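Local structure of ABC transporter, solute-binding protein (Staphylococcus aureus, 6LKK) at residues Gln118-Lys126 / Val157-Met165; Ser187-Trp195 / Val247-Ile255. The protein binds glucose 6-phosphate in a cleft between two lobes and probably acts as the extracellular sensor component feeding a two-component signalling system. All blocks are in the same frame, centred on the assembly; numbering follows the deposited sequence.

Interaction 1. Residues Gln118-Lys126 / Val157-Met165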
loop_
_atom_site.group_PDB
_atom_site.type_symbol
_atom_site.label_atom_id
_atom_site.label_comp_id
_atom_site.label_asym_id
_atom_site.label_seq_id
_atom_site.Cartn_x
_atom_site.Cartn_y
_atom_site.Cartn_z
ATOM N N GLN A 118 14.279 2.725 15.197
ATOM C CA GLN A 118 15.306 2.456 16.200
ATOM C C GLN A 118 14.687 1.972 17.505
ATOM O O GLN A 118 15.216 1.062 18.154
ATOM C CB GLN A 118 16.150 3.706 16.443
ATOM C CG GLN A 118 17.024 4.092 15.266
ATOM C CD GLN A 118 18.091 5.104 15.638
ATOM O OE1 GLN A 118 18.401 5.294 16.814
ATOM N NE2 GLN A 118 18.657 5.763 14.631
ATOM N N ASP A 119 13.560 2.565 17.902
ATOM C CA ASP A 119 12.908 2.173 19.146
ATOM C C ASP A 119 12.390 0.742 19.095
ATOM O O ASP A 119 12.238 0.106 20.144
ATOM C CB ASP A 119 11.755 3.126 19.459
ATOM C CG ASP A 119 12.232 4.500 19.875
ATOM O OD1 ASP A 119 13.452 4.682 20.075
ATOM O OD2 ASP A 119 11.378 5.401 20.001
ATOM N N LEU A 120 12.099 0.221 17.902
ATOM C CA LEU A 120 11.631 -1.156 17.804
ATOM C C LEU A 120 12.704 -2.153 18.217
ATOM O O LEU A 120 12.377 -3.307 18.520
ATOM C CB LEU A 120 11.159 -1.453 16.380
ATOM C CG LEU A 120 9.911 -0.706 15.902
ATOM C CD1 LEU A 120 9.613 -1.070 14.458
ATOM C CD2 LEU A 120 8.705 -1.009 16.782
ATOM N N LEU A 121 13.968 -1.732 18.251
ATOM C CA LEU A 121 15.075 -2.604 18.612
ATOM C C LEU A 121 15.315 -2.672 20.114
ATOM O O LEU A 121 16.225 -3.386 20.546
ATOM C CB LEU A 121 16.355 -2.134 17.915
ATOM C CG LEU A 121 16.299 -2.079 16.388
ATOM C CD1 LEU A 121 17.623 -1.581 15.832
ATOM C CD2 LEU A 121 15.947 -3.437 15.803
ATOM N N GLN A 122 14.539 -1.954 20.915
ATOM C CA GLN A 122 14.693 -2.041 22.359
ATOM C C GLN A 122 14.559 -3.498 22.797
ATOM O O GLN A 122 13.648 -4.198 22.332
ATOM C CB GLN A 122 13.652 -1.172 23.061
ATOM C CG GLN A 122 13.959 0.314 22.984
ATOM C CD GLN A 122 12.836 1.173 23.522
ATOM O OE1 GLN A 122 12.917 1.694 24.636
ATOM N NE2 GLN A 122 11.781 1.332 22.732
ATOM N N PRO A 123 15.442 -3.999 23.667
ATOM C CA PRO A 123 15.390 -5.428 24.021
ATOM C C PRO A 123 14.038 -5.905 24.520
ATOM O O PRO A 123 13.671 -7.058 24.259
ATOM C CB PRO A 123 16.468 -5.547 25.106
ATOM C CG PRO A 123 17.451 -4.496 24.753
ATOM C CD PRO A 123 16.645 -3.346 24.215
ATOM N N ILE A 124 13.278 -5.063 25.224
ATOM C CA ILE A 124 11.997 -5.500 25.767
ATOM C C ILE A 124 11.038 -5.923 24.662
ATOM O O ILE A 124 10.093 -6.679 24.914
ATOM C CB ILE A 124 11.383 -4.381 26.642
ATOM C CG1 ILE A 124 10.154 -4.887 27.406
ATOM C CG2 ILE A 124 11.015 -3.168 25.796
ATOM C CD1 ILE A 124 10.474 -5.902 28.485
ATOM N N LEU A 125 11.266 -5.467 23.432
ATOM C CA LEU A 125 10.369 -5.739 22.317
ATOM C C LEU A 125 10.806 -6.923 21.465
ATOM O O LEU A 125 10.119 -7.251 20.493
ATOM C CB LEU A 125 10.249 -4.494 21.434
ATOM C CG LEU A 125 9.569 -3.280 22.072
ATOM C CD1 LEU A 125 9.670 -2.066 21.160
ATOM C CD2 LEU A 125 8.112 -3.573 22.407
ATOM N N LYS A 126 11.917 -7.577 21.800
ATOM C CA LYS A 126 12.430 -8.644 20.952
ATOM C C LYS A 126 11.407 -9.762 20.815
ATOM O O LYS A 126 10.830 -10.221 21.806
ATOM C CB LYS A 126 13.735 -9.201 21.517
ATOM C CG LYS A 126 14.324 -10.310 20.660
ATOM C CD LYS A 126 15.805 -10.496 20.915
ATOM C CE LYS A 126 16.326 -11.756 20.239
ATOM N NZ LYS A 126 16.242 -11.686 18.755
ATOM N N VAL A 157 18.748 -3.736 8.180
ATOM C CA VAL A 157 17.613 -4.585 7.829
ATOM C C VAL A 157 17.682 -5.895 8.600
ATOM O O VAL A 157 16.696 -6.340 9.196
ATOM C CB VAL A 157 17.573 -4.827 6.310
ATOM C CG1 VAL A 157 16.441 -5.776 5.941
ATOM C CG2 VAL A 157 17.420 -3.507 5.562
ATOM N N HIS A 158 18.856 -6.529 8.603
ATOM C CA HIS A 158 19.000 -7.812 9.282
ATOM C C HIS A 158 18.789 -7.673 10.783
ATOM O O HIS A 158 18.207 -8.561 11.418
ATOM C CB HIS A 158 20.377 -8.406 8.985
ATOM C CG HIS A 158 20.542 -8.872 7.572
ATOM N ND1 HIS A 158 21.769 -9.194 7.033
ATOM C CD2 HIS A 158 19.633 -9.078 6.591
ATOM C CE1 HIS A 158 21.609 -9.572 5.778
ATOM N NE2 HIS A 158 20.323 -9.512 5.484
ATOM N N GLN A 159 19.262 -6.572 11.373
ATOM C CA GLN A 159 19.069 -6.380 12.806
ATOM C C GLN A 159 17.587 -6.329 13.152
ATOM O O GLN A 159 17.154 -6.930 14.142
ATOM C CB GLN A 159 19.772 -5.109 13.282
ATOM C CG GLN A 159 19.785 -4.973 14.801
ATOM C CD GLN A 159 20.485 -3.720 15.290
ATOM O OE1 GLN A 159 20.978 -2.915 14.499
ATOM N NE2 GLN A 159 20.530 -3.548 16.606
ATOM N N PHE A 160 16.788 -5.628 12.343
ATOM C CA PHE A 160 15.351 -5.600 12.588
ATOM C C PHE A 160 14.742 -6.985 12.416
ATOM O O PHE A 160 13.962 -7.447 13.259
ATOM C CB PHE A 160 14.657 -4.607 11.657
ATOM C CG PHE A 160 13.164 -4.719 11.700
ATOM C CD1 PHE A 160 12.441 -4.088 12.696
ATOM C CD2 PHE A 160 12.486 -5.502 10.780
ATOM C CE1 PHE A 160 11.069 -4.214 12.758
ATOM C CE2 PHE A 160 11.114 -5.632 10.839
ATOM C CZ PHE A 160 10.407 -4.989 11.831
ATOM N N GLN A 161 15.073 -7.662 11.314
ATOM C CA GLN A 161 14.470 -8.961 11.043
ATOM C C GLN A 161 14.799 -9.970 12.135
ATOM O O GLN A 161 13.963 -10.815 12.467
ATOM C CB GLN A 161 14.923 -9.472 9.676
ATOM C CG GLN A 161 14.389 -8.643 8.519
ATOM C CD GLN A 161 14.766 -9.209 7.167
ATOM O OE1 GLN A 161 15.918 -9.568 6.930
ATOM N NE2 GLN A 161 13.790 -9.296 6.271
ATOM N N ASN A 162 16.000 -9.894 12.713
ATOM C CA ASN A 162 16.349 -10.773 13.822
ATOM C C ASN A 162 15.633 -10.395 15.111
ATOM O O ASN A 162 15.670 -11.169 16.073
ATOM C CB ASN A 162 17.862 -10.757 14.050
ATOM C CG ASN A 162 18.630 -11.402 12.911
ATOM O OD1 ASN A 162 18.155 -12.349 12.287
ATOM N ND2 ASN A 162 19.825 -10.889 12.636
ATOM N N HIS A 163 14.989 -9.230 15.148
ATOM C CA HIS A 163 14.266 -8.754 16.316
ATOM C C HIS A 163 12.765 -8.993 16.218
ATOM O O HIS A 163 12.064 -8.847 17.223
ATOM C CB HIS A 163 14.528 -7.252 16.499
ATOM C CG HIS A 163 14.450 -6.783 17.918
ATOM N ND1 HIS A 163 15.452 -7.018 18.835
ATOM C CD2 HIS A 163 13.500 -6.073 18.572
ATOM C CE1 HIS A 163 15.118 -6.479 19.995
ATOM N NE2 HIS A 163 13.937 -5.902 19.862
ATOM N N ALA A 164 12.263 -9.370 15.043
ATOM C CA ALA A 164 10.839 -9.337 14.752
ATOM C C ALA A 164 10.381 -10.665 14.163
ATOM O O ALA A 164 11.185 -11.507 13.752
ATOM C CB ALA A 164 10.510 -8.193 13.784
ATOM N N MET A 165 9.062 -10.829 14.117
ATOM C CA MET A 165 8.415 -12.036 13.619
ATOM C C MET A 165 7.788 -11.723 12.268
ATOM O O MET A 165 6.951 -10.820 12.164
ATOM C CB MET A 165 7.351 -12.523 14.602
ATOM C CG MET A 165 7.828 -12.593 16.043
ATOM S SD MET A 165 9.148 -13.795 16.275
ATOM C CE MET A 165 8.191 -15.286 16.547
HETATM O O HOH W 1 17.302 -9.064 18.385
#
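His-163 slots its imidazole into the backbone of 118-126, a case of a ring held on both faces and at its rim by main-chain atoms. CA of Lys-126 lies over one face, 3.6 Å from the His-163 ring centroid, and CA of Leu-121 over the opposite face at 3.9 Å, both CH-pi contacts. In the plane of the ring, His-163 NE2 donates to Gln-122 O over 3.0 Å, a moderately bent bond (145°) that arrives from above the carbonyl plane. Leu-125 N reaches the same oxygen from the other face, and this shared acceptor ties the ring to the 3-10 turn at 123-125. The torsion chi1 of -151°, which puts CG roughly opposite the backbone N, swings the imidazole out to this turn. At the far side of the ring, a water joins His-163 ND1 (2.8 Å) to Lys-126 NZ (2.9 Å), whose chain runs past the imidazole and bends at its last torsion. Beside the histidine, Leu-121 CD1 rests 3.6 Å from Gln-159 NE2, crossing that extended side chain at about a right angle. Deeper in, Leu-120 CD1 meets Phe-160 CE1 at 3.9 Å; Leu-186 touches both residues, and Tyr-131 packs edge-to-face with the phenylalanine. This packs the region round and just after helix 154-161 against the loop between strands 92-105 and 129-132, at the periphery of an alpha/beta lobe of the periplasmic-binding-protein fold.

Interaction 2. Residues Ser187-Trp195 / Val247-Ile255. With G6P (6-O-phosphono-alpha-D-glucopyranose), chain B.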
loop_
_atom_site.group_PDB
_atom_site.type_symbol
_atom_site.label_atom_id
_atom_site.label_comp_id
_atom_site.label_asym_id
_atom_site.label_seq_id
_atom_site.Cartn_x
_atom_site.Cartn_y
_atom_site.Cartn_z
ATOM N N SER A 187 2.933 -1.755 9.261
ATOM C CA SER A 187 1.647 -1.784 8.573
ATOM C C SER A 187 1.592 -0.600 7.611
ATOM O O SER A 187 2.617 -0.051 7.192
ATOM C CB SER A 187 0.506 -1.778 9.604
ATOM O OG SER A 187 -0.763 -1.804 8.979
ATOM N N TYR A 188 0.378 -0.209 7.227
ATOM C CA TYR A 188 0.181 0.970 6.400
ATOM C C TYR A 188 -1.048 1.718 6.897
ATOM O O TYR A 188 -1.881 1.179 7.629
ATOM C CB TYR A 188 0.056 0.619 4.909
ATOM C CG TYR A 188 -1.113 -0.265 4.532
ATOM C CD1 TYR A 188 -1.030 -1.647 4.638
ATOM C CD2 TYR A 188 -2.291 0.281 4.041
ATOM C CE1 TYR A 188 -2.087 -2.455 4.280
ATOM C CE2 TYR A 188 -3.356 -0.520 3.680
ATOM C CZ TYR A 188 -3.251 -1.889 3.803
ATOM O OH TYR A 188 -4.308 -2.695 3.447
ATOM N N GLU A 189 -1.149 2.976 6.472
ATOM C CA GLU A 189 -2.027 3.933 7.137
ATOM C C GLU A 189 -3.482 3.472 7.149
ATOM O O GLU A 189 -4.152 3.533 8.188
ATOM C CB GLU A 189 -1.897 5.291 6.453
ATOM C CG GLU A 189 -2.554 6.428 7.200
ATOM C CD GLU A 189 -2.214 7.767 6.598
ATOM O OE1 GLU A 189 -2.667 8.040 5.464
ATOM O OE2 GLU A 189 -1.477 8.542 7.243
ATOM N N GLN A 190 -4.007 3.037 6.000
ATOM C CA GLN A 190 -5.432 2.710 5.929
ATOM C C GLN A 190 -5.770 1.481 6.766
ATOM O O GLN A 190 -6.836 1.423 7.389
ATOM C CB GLN A 190 -5.858 2.496 4.473
ATOM C CG GLN A 190 -6.261 3.765 3.759
ATOM C CD GLN A 190 -7.372 4.499 4.478
ATOM O OE1 GLN A 190 -8.403 3.912 4.811
ATOM N NE2 GLN A 190 -7.156 5.779 4.753
ATOM N N ASP A 191 -4.885 0.485 6.785
ATOM C CA ASP A 191 -5.133 -0.709 7.586
ATOM C C ASP A 191 -5.104 -0.383 9.074
ATOM O O ASP A 191 -5.945 -0.865 9.843
ATOM C CB ASP A 191 -4.098 -1.774 7.232
ATOM C CG ASP A 191 -4.677 -3.178 7.187
ATOM O OD1 ASP A 191 -5.886 -3.357 7.455
ATOM O OD2 ASP A 191 -3.908 -4.111 6.873
ATOM N N ALA A 192 -4.149 0.447 9.494
ATOM C CA ALA A 192 -4.113 0.890 10.879
ATOM C C ALA A 192 -5.370 1.672 11.237
ATOM O O ALA A 192 -5.957 1.471 12.308
ATOM C CB ALA A 192 -2.868 1.741 11.113
ATOM N N ARG A 193 -5.805 2.566 10.347
ATOM C CA ARG A 193 -6.990 3.370 10.623
ATOM C C ARG A 193 -8.221 2.495 10.809
ATOM O O ARG A 193 -9.044 2.753 11.695
ATOM C CB ARG A 193 -7.217 4.369 9.490
ATOM C CG ARG A 193 -8.454 5.240 9.669
ATOM C CD ARG A 193 -8.637 6.182 8.495
ATOM N NE ARG A 193 -9.838 7.000 8.629
ATOM C CZ ARG A 193 -11.071 6.577 8.371
ATOM N NH1 ARG A 193 -11.286 5.332 7.969
ATOM N NH2 ARG A 193 -12.097 7.404 8.519
ATOM N N THR A 194 -8.374 1.466 9.972
ATOM C CA THR A 194 -9.542 0.596 10.056
ATOM C C THR A 194 -9.699 0.017 11.454
ATOM O O THR A 194 -10.795 0.019 12.025
ATOM C CB THR A 194 -9.425 -0.530 9.026
ATOM O OG1 THR A 194 -9.457 0.026 7.706
ATOM C CG2 THR A 194 -10.562 -1.536 9.176
ATOM N N TRP A 195 -8.603 -0.484 12.025
ATOM C CA TRP A 195 -8.685 -1.138 13.321
ATOM C C TRP A 195 -8.767 -0.134 14.462
ATOM O O TRP A 195 -9.466 -0.390 15.451
ATOM C CB TRP A 195 -7.496 -2.083 13.493
ATOM C CG TRP A 195 -7.631 -3.291 12.624
ATOM C CD1 TRP A 195 -7.351 -3.380 11.291
ATOM C CD2 TRP A 195 -8.110 -4.581 13.020
ATOM N NE1 TRP A 195 -7.619 -4.649 10.834
ATOM C CE2 TRP A 195 -8.084 -5.405 11.878
ATOM C CE3 TRP A 195 -8.552 -5.120 14.232
ATOM C CZ2 TRP A 195 -8.483 -6.740 11.911
ATOM C CZ3 TRP A 195 -8.948 -6.446 14.262
ATOM C CH2 TRP A 195 -8.910 -7.240 13.110
ATOM N N VAL A 247 -11.265 10.484 0.262
ATOM C CA VAL A 247 -10.682 11.349 1.284
ATOM C C VAL A 247 -11.678 11.570 2.416
ATOM O O VAL A 247 -11.351 11.408 3.599
ATOM C CB VAL A 247 -10.234 12.681 0.656
ATOM C CG1 VAL A 247 -9.854 13.697 1.726
ATOM C CG2 VAL A 247 -9.064 12.451 -0.287
ATOM N N ALA A 248 -12.911 11.943 2.069
ATOM C CA ALA A 248 -13.899 12.284 3.087
ATOM C C ALA A 248 -14.211 11.097 3.986
ATOM O O ALA A 248 -14.296 11.244 5.212
ATOM C CB ALA A 248 -15.175 12.796 2.419
ATOM N N GLU A 249 -14.380 9.911 3.402
ATOM C CA GLU A 249 -14.850 8.771 4.177
ATOM C C GLU A 249 -13.722 8.050 4.906
ATOM O O GLU A 249 -13.941 7.543 6.012
ATOM C CB GLU A 249 -15.592 7.788 3.271
ATOM C CG GLU A 249 -16.030 6.517 3.983
ATOM C CD GLU A 249 -17.070 5.734 3.204
ATOM O OE1 GLU A 249 -17.554 4.708 3.727
ATOM O OE2 GLU A 249 -17.406 6.144 2.072
ATOM N N PHE A 250 -12.522 7.998 4.324
ATOM C CA PHE A 250 -11.447 7.168 4.854
ATOM C C PHE A 250 -10.209 7.936 5.291
ATOM O O PHE A 250 -9.247 7.308 5.747
ATOM C CB PHE A 250 -11.017 6.130 3.808
ATOM C CG PHE A 250 -12.095 5.163 3.426
ATOM C CD1 PHE A 250 -12.357 4.053 4.210
ATOM C CD2 PHE A 250 -12.832 5.350 2.269
ATOM C CE1 PHE A 250 -13.343 3.155 3.853
ATOM C CE2 PHE A 250 -13.818 4.455 1.907
ATOM C CZ PHE A 250 -14.074 3.356 2.699
ATOM N N ASP A 251 -10.187 9.262 5.166
ATOM C CA ASP A 251 -8.945 10.017 5.320
ATOM C C ASP A 251 -7.884 9.508 4.352
ATOM O O ASP A 251 -6.690 9.489 4.666
ATOM C CB ASP A 251 -8.417 9.958 6.758
ATOM C CG ASP A 251 -9.388 10.544 7.761
ATOM O OD1 ASP A 251 -9.689 11.754 7.663
ATOM O OD2 ASP A 251 -9.849 9.794 8.646
ATOM N N ALA A 252 -8.315 9.056 3.179
ATOM C CA ALA A 252 -7.364 8.727 2.134
ATOM C C ALA A 252 -6.591 9.977 1.742
ATOM O O ALA A 252 -7.010 11.105 2.009
ATOM C CB ALA A 252 -8.076 8.145 0.913
ATOM N N LYS A 253 -5.443 9.766 1.110
ATOM C CA LYS A 253 -4.630 10.856 0.585
ATOM C C LYS A 253 -4.729 10.813 -0.934
ATOM O O LYS A 253 -4.166 9.921 -1.579
ATOM C CB LYS A 253 -3.191 10.745 1.079
ATOM C CG LYS A 253 -3.062 11.074 2.563
ATOM C CD LYS A 253 -1.646 10.889 3.074
ATOM C CE LYS A 253 -1.474 11.489 4.464
ATOM N NZ LYS A 253 -2.358 10.855 5.481
ATOM N N SER A 254 -5.458 11.771 -1.495
ATOM C CA SER A 254 -5.739 11.782 -2.921
ATOM C C SER A 254 -4.481 12.051 -3.735
ATOM O O SER A 254 -3.564 12.758 -3.302
ATOM C CB SER A 254 -6.793 12.842 -3.241
ATOM O OG SER A 254 -6.985 12.972 -4.643
ATOM N N ILE A 255 -4.454 11.484 -4.943
ATOM C CA ILE A 255 -3.395 11.778 -5.903
ATOM C C ILE A 255 -3.624 13.089 -6.639
ATOM O O ILE A 255 -2.718 13.556 -7.338
ATOM C CB ILE A 255 -3.283 10.609 -6.903
ATOM C CG1 ILE A 255 -2.022 10.718 -7.769
ATOM C CG2 ILE A 255 -4.529 10.529 -7.786
ATOM C CD1 ILE A 255 -0.722 10.640 -6.994
HETATM C C1 G6P B . 0.645 -1.440 0.566
HETATM C C2 G6P B . -0.054 -0.511 -0.457
HETATM C C3 G6P B . -1.502 -0.775 -0.645
HETATM C C4 G6P B . -1.793 -2.208 -0.571
HETATM C C5 G6P B . -1.539 -2.695 0.851
HETATM C C6 G6P B . -1.682 -4.182 0.930
HETATM O O1 G6P B . 1.351 -0.679 1.499
HETATM O O2 G6P B . 0.109 0.863 -0.064
HETATM O O3 G6P B . -1.906 -0.268 -1.991
HETATM O O4 G6P B . -3.182 -2.457 -0.898
HETATM O O5 G6P B . -0.188 -2.361 1.342
HETATM O O6 G6P B . -0.773 -4.772 0.028
HETATM P P G6P B . 0.249 -6.008 0.561
HETATM O O1P G6P B . 1.014 -6.529 -0.643
HETATM O O2P G6P B . -0.582 -7.145 1.187
HETATM O O3P G6P B . 1.201 -5.464 1.562
HETATM O O HOH W 2 -4.843 7.322 4.145
HETATM O O HOH W 3 -14.044 4.659 7.560
#
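The guanidinium of Arg-193 is laid against the main chain at the end of helix 240-250: Phe-250 C sits over its centre, 3.4 Å above the plane, with Asp-251 N farther toward the rim of the same face. At the edge, in plane, a water takes Arg-193 NH1 at 2.9 Å. Arg-193 NE donates to Asp-251 OD2 over 2.8 Å, using the oxygen's anti lone pair, and NH2 adds a weak second bond to that oxygen; guanidinium and carboxylate planes stand 65° apart, so the salt bridge is not coplanar. An extended arginine chain, with CG opposite the backbone N (chi1 179°), carries the guanidinium to Asp-251. Gln-190 sets its amide almost perpendicular to the Phe-250 ring, and its NE2 donates nearly straight (166°) to Phe-250 O at 2.8 Å, from above the carbonyl plane. The aromatic ring of Tyr-188 has Asp-191 CB on one face and the sugar on the other, where G6P O5 comes within 3.5 Å of Tyr-188 CD1. Farther along, Lys-253 NZ grips both oxygens of Glu-189, at 2.8 Å to OE1 and more weakly to OE2, which Tyr-206 also bonds. A water links Glu-189 OE1, Gln-190 NE2 and Asp-251 O. Gln-262 and Asp-264 hold the second oxygen of Asp-251. Two salt bridges, a hydrogen bond from a side-chain amide and a bridging water thus join the start of helix 189-197 to the end of helix 240-250 and onward to Lys-253, and the close pairing would be expected to favour the ionised forms of all four charged side chains.

Along the chain both segments of interaction 1 precede those of interaction 2, with the contact centres 26 Å apart and nearest atoms about 8 Å apart. Strand 184-188 connects them, since its Leu-186 touches the hydrophobic part of interaction 1 while its end runs into helix 189-197 of interaction 2. The same mixed sheet pairs this strand with 129-132 and with 92-105, which in turn pairs with 253-254. Interaction 1 is peripheral, its centre about 23 Å from that of the chain; interaction 2 is central, at about 10 Å, and includes a residue of the glucose 6-phosphate pocket. The example illustrates how one sheet can carry both outer packing and the framework of a ligand site.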